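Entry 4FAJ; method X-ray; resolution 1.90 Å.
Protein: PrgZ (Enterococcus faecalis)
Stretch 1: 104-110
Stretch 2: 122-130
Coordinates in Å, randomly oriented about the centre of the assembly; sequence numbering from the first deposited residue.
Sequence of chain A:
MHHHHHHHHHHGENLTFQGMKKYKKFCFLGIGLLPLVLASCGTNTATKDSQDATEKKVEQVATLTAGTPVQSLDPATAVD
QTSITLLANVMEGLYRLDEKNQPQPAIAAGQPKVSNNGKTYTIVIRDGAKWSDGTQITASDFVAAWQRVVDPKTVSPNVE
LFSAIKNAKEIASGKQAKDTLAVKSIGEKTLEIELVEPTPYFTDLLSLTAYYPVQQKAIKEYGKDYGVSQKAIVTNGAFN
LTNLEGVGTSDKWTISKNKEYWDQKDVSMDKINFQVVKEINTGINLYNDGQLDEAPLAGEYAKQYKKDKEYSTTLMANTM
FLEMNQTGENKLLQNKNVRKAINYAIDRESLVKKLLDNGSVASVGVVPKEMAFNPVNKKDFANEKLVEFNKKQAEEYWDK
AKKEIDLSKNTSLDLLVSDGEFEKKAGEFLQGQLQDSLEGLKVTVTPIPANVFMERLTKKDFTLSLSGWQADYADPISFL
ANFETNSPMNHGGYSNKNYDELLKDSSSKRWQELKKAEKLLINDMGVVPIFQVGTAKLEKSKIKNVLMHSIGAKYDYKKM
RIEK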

ATOM      1  N   GLN A 104      10.179  15.865  -3.057  1.00 17.24           N
ATOM      2  CA  GLN A 104      11.035  16.828  -3.749  1.00 17.22           C
ATOM      3  C   GLN A 104      10.492  17.033  -5.170  1.00 16.91           C
ATOM      4  O   GLN A 104       9.858  16.123  -5.722  1.00 16.55           O
ATOM      5  N   PRO A 105      10.714  18.230  -5.760  1.00 16.63           N
ATOM      6  CA  PRO A 105      10.180  18.552  -7.097  1.00 16.46           C
ATOM      7  C   PRO A 105      10.599  17.566  -8.196  1.00 16.30           C
ATOM      8  O   PRO A 105      11.788  17.283  -8.360  1.00 16.39           O
ATOM      9  N   ALA A 106       9.613  17.011  -8.896  1.00 15.50           N
ATOM     10  CA  ALA A 106       9.854  16.060  -9.985  1.00 15.22           C
ATOM     11  C   ALA A 106       9.335  16.718 -11.269  1.00 15.28           C
ATOM     12  O   ALA A 106      10.078  17.453 -11.910  1.00 15.75           O
ATOM     13  N   ILE A 107       8.063  16.526 -11.612  1.00 14.46           N
ATOM     14  CA  ILE A 107       7.457  17.292 -12.715  1.00 14.42           C
ATOM     15  C   ILE A 107       7.263  18.766 -12.321  1.00 14.83           C
ATOM     16  O   ILE A 107       7.392  19.652 -13.158  1.00 15.40           O
ATOM     17  N   ALA A 108       6.928  19.013 -11.053  1.00 14.48           N
ATOM     18  CA  ALA A 108       6.863  20.365 -10.510  1.00 14.73           C
ATOM     19  C   ALA A 108       8.260  21.005 -10.497  1.00 15.06           C
ATOM     20  O   ALA A 108       9.253  20.335 -10.207  1.00 13.75           O
ATOM     21  N   ALA A 109       8.328  22.303 -10.793  1.00 15.38           N
ATOM     22  CA  ALA A 109       9.602  23.022 -10.804  1.00 16.08           C
ATOM     23  C   ALA A 109      10.070  23.456  -9.419  1.00 16.26           C
ATOM     24  O   ALA A 109      11.210  23.893  -9.250  1.00 16.26           O
ATOM     25  N   GLY A 110       9.189  23.356  -8.434  1.00 16.28           N
ATOM     26  CA  GLY A 110       9.509  23.763  -7.073  1.00 16.17           C
ATOM     27  C   GLY A 110       8.433  23.274  -6.132  1.00 15.69           C
ATOM     28  O   GLY A 110       7.430  22.724  -6.569  1.00 15.79           O
ATOM     29  N   THR A 122      -0.295  26.690  -5.246  1.00 18.83           N
ATOM     30  CA  THR A 122       0.033  27.019  -6.630  1.00 18.81           C
ATOM     31  C   THR A 122       1.343  26.347  -7.009  1.00 18.01           C
ATOM     32  O   THR A 122       2.339  26.475  -6.298  1.00 17.68           O
ATOM     33  N   ILE A 123       1.320  25.616  -8.120  1.00 17.03           N
ATOM     34  CA  ILE A 123       2.442  24.767  -8.529  1.00 16.94           C
ATOM     35  C   ILE A 123       2.732  24.993 -10.008  1.00 17.20           C
ATOM     36  O   ILE A 123       1.804  25.077 -10.823  1.00 17.89           O
ATOM     37  N   VAL A 124       4.007  25.093 -10.358  1.00 17.42           N
ATOM     38  CA  VAL A 124       4.398  25.299 -11.752  1.00 17.73           C
ATOM     39  C   VAL A 124       5.063  24.025 -12.278  1.00 17.85           C
ATOM     40  O   VAL A 124       5.975  23.493 -11.647  1.00 17.13           O
ATOM     41  N   ILE A 125       4.604  23.549 -13.436  1.00 18.17           N
ATOM     42  CA  ILE A 125       5.193  22.379 -14.100  1.00 18.04           C
ATOM     43  C   ILE A 125       6.461  22.804 -14.834  1.00 18.66           C
ATOM     44  O   ILE A 125       6.454  23.812 -15.543  1.00 18.32           O
ATOM     45  N   ARG A 126       7.557  22.054 -14.663  1.00 19.01           N
ATOM     46  CA  ARG A 126       8.818  22.449 -15.287  1.00 19.66           C
ATOM     47  C   ARG A 126       8.767  22.437 -16.819  1.00 20.88           C
ATOM     48  O   ARG A 126       8.010  21.671 -17.434  1.00 20.06           O
ATOM     49  N   ASP A 127       9.590  23.303 -17.403  1.00 21.50           N
ATOM     50  CA  ASP A 127       9.806  23.329 -18.835  1.00 23.14           C
ATOM     51  C   ASP A 127      10.470  22.008 -19.206  1.00 22.83           C
ATOM     52  O   ASP A 127      11.446  21.581 -18.564  1.00 23.17           O
ATOM     53  N   GLY A 128       9.927  21.342 -20.211  1.00 22.33           N
ATOM     54  CA  GLY A 128      10.564  20.149 -20.740  1.00 21.98           C
ATOM     55  C   GLY A 128      10.091  18.847 -20.136  1.00 21.01           C
ATOM     56  O   GLY A 128      10.603  17.792 -20.496  1.00 21.00           O
ATOM     57  N   ALA A 129       9.130  18.911 -19.214  1.00 20.13           N
ATOM     58  CA  ALA A 129       8.466  17.701 -18.718  1.00 19.42           C
ATOM     59  C   ALA A 129       7.652  17.114 -19.874  1.00 19.34           C
ATOM     60  O   ALA A 129       6.822  17.814 -20.459  1.00 19.41           O
ATOM     61  N   LYS A 130       7.933  15.857 -20.236  1.00 19.29           N
ATOM     62  CA  LYS A 130       7.352  15.231 -21.439  1.00 19.50           C
ATOM     63  C   LYS A 130       6.792  13.815 -21.233  1.00 18.77           C
ATOM     64  O   LYS A 130       7.311  13.028 -20.420  1.00 17.69           O
TER

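The two stretches meet through a single beta bridge, Ala 108 with Ile 125, whose CA atoms lie 4.4 Å apart. Two nearly linear backbone hydrogen bonds define it: Arg 126 N to Ile 107 O at 2.8 Å, with an angle of 177° at the hydrogen, and Ala 109 N to Val 124 O at 2.8 Å and 170°. The same Val 124 O also receives a CA-H...O contact from Ala 108 CA at 3.4 Å. The side chains project from this short bridge, and the contact as a whole buries 379 Å², summed over both sides.

Arg 126 has the largest area covered by the other stretch. Its CA-to-CB bond points sideways, and the chi angles 73° (p), 179° (t), 59° (p) and -119° carry the guanidinium to carbonyl oxygens of the other stretch. Arg 126 NE lies 2.7 Å from Ala 106 O, a hydrogen bond with an angle of 146°, and the oxygen lies near the guanidinium plane, at its edge. Arg 126 NH2 adds two weak bonds, to Ala 106 O at 3.2 Å and to Ala 108 O at 3.1 Å, each with an angle of only 126°. Ala 109 CA covers one face of the guanidinium, while Ala 109 CB lies 4.1 Å from Arg 126 CB. Pro 105 CB, which points toward the other stretch, lies 4.1 Å from Arg 126 NH2.

The apolar contacts involve short side chains and branched ones. Ile 107 (chi1 -68°, m; chi2 168°, t) and Ile 125 (chi1 -71°, m; chi2 152°, t) both start away from the opposing stretch, yet their CG2 branches meet at 3.7 Å. Ile 107 CG2 also lies 4.0 Å from Ala 129 CB, which points toward the other stretch. Ala 129 closes a type II turn begun at Arg 126, and Gly 128 within that turn has phi/psi of 93/2, where a CB would be jammed against the preceding carbonyl oxygen. Ile 123, with chi1 -60° (m) and chi2 161° (t), starts sideways and brings Ile 123 CG2 to 3.7 Å from Ala 108 CB.

Beyond the bridge, water 1 links the stretches: its oxygen accepts from Val 124 N at 2.9 Å and donates a weak hydrogen bond to Gly 110 O at 3.4 Å.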

ATOM      1  CB  GLN A 104      12.483  16.317  -3.797  1.00 17.21           C
ATOM      2  CG  GLN A 104      13.144  16.153  -2.436  1.00 18.66           C
ATOM      3  CD  GLN A 104      13.254  17.465  -1.666  1.00 20.08           C
ATOM      4  OE1 GLN A 104      13.329  18.545  -2.255  1.00 22.96           O
ATOM      5  NE2 GLN A 104      13.252  17.373  -0.346  1.00 19.63           N
ATOM      6  CB  PRO A 105      10.760  19.947  -7.376  1.00 17.11           C
ATOM      7  CG  PRO A 105      10.872  20.565  -6.040  1.00 16.51           C
ATOM      8  CD  PRO A 105      11.259  19.432  -5.099  1.00 17.13           C
ATOM      9  CB  ALA A 106       9.184  14.722  -9.697  1.00 14.63           C
ATOM     10  CB  ILE A 107       6.118  16.669 -13.189  1.00 14.15           C
ATOM     11  CG1 ILE A 107       6.384  15.315 -13.858  1.00 13.74           C
ATOM     12  CG2 ILE A 107       5.378  17.593 -14.181  1.00 13.92           C
ATOM     13  CD1 ILE A 107       5.144  14.498 -14.097  1.00 13.45           C
ATOM     14  CB  ALA A 108       6.270  20.343  -9.091  1.00 14.07           C
ATOM     15  CB  ALA A 109       9.529  24.233 -11.735  1.00 16.17           C
ATOM     16  CB  THR A 122       0.130  28.546  -6.855  1.00 19.26           C
ATOM     17  OG1 THR A 122      -1.141  29.138  -6.556  1.00 19.66           O
ATOM     18  CG2 THR A 122       0.506  28.872  -8.308  1.00 20.69           C
ATOM     19  CB  ILE A 123       2.118  23.278  -8.299  1.00 16.17           C
ATOM     20  CG1 ILE A 123       1.843  23.022  -6.810  1.00 16.10           C
ATOM     21  CG2 ILE A 123       3.241  22.384  -8.841  1.00 15.23           C
ATOM     22  CD1 ILE A 123       1.097  21.743  -6.524  1.00 15.74           C
ATOM     23  CB  VAL A 124       5.343  26.517 -11.910  1.00 18.02           C
ATOM     24  CG1 VAL A 124       5.868  26.609 -13.341  1.00 18.26           C
ATOM     25  CG2 VAL A 124       4.621  27.812 -11.536  1.00 18.18           C
ATOM     26  CB  ILE A 125       4.200  21.748 -15.102  1.00 18.42           C
ATOM     27  CG1 ILE A 125       3.055  21.053 -14.354  1.00 19.86           C
ATOM     28  CG2 ILE A 125       4.917  20.780 -16.040  1.00 17.64           C
ATOM     29  CD1 ILE A 125       1.775  21.003 -15.143  1.00 20.74           C
ATOM     30  CB  ARG A 126      10.004  21.597 -14.807  1.00 19.70           C
ATOM     31  CG  ARG A 126      10.061  20.168 -15.340  1.00 20.25           C
ATOM     32  CD  ARG A 126      11.318  19.419 -14.813  1.00 20.45           C
ATOM     33  NE  ARG A 126      11.346  19.366 -13.347  1.00 20.19           N
ATOM     34  CZ  ARG A 126      12.290  19.884 -12.549  1.00 20.89           C
ATOM     35  NH1 ARG A 126      13.361  20.500 -13.040  1.00 20.99           N
ATOM     36  NH2 ARG A 126      12.165  19.764 -11.228  1.00 19.64           N
ATOM     37  CB  ASP A 127      10.735  24.479 -19.224  1.00 23.95           C
ATOM     38  CG  ASP A 127      10.123  25.864 -18.987  1.00 26.26           C
ATOM     39  OD1 ASP A 127       8.894  25.975 -18.803  1.00 28.41           O
ATOM     40  OD2 ASP A 127      10.888  26.857 -19.020  1.00 28.54           O
ATOM     41  CB  ALA A 129       7.578  18.029 -17.544  1.00 19.22           C
ATOM     42  CB  LYS A 130       8.398  15.152 -22.560  1.00 20.46           C
ATOM     43  CG  LYS A 130       8.802  16.482 -23.159  1.00 22.32           C
ATOM     44  CD  LYS A 130       9.980  16.327 -24.111  1.00 24.61           C
ATOM     45  CE  LYS A 130      10.402  17.678 -24.675  1.00 26.82           C
ATOM     46  NZ  LYS A 130      11.558  17.569 -25.624  1.00 28.03           N
TER
HETATM   47  O   HOH W   1       6.179  25.258  -8.507  1.00 22.25           O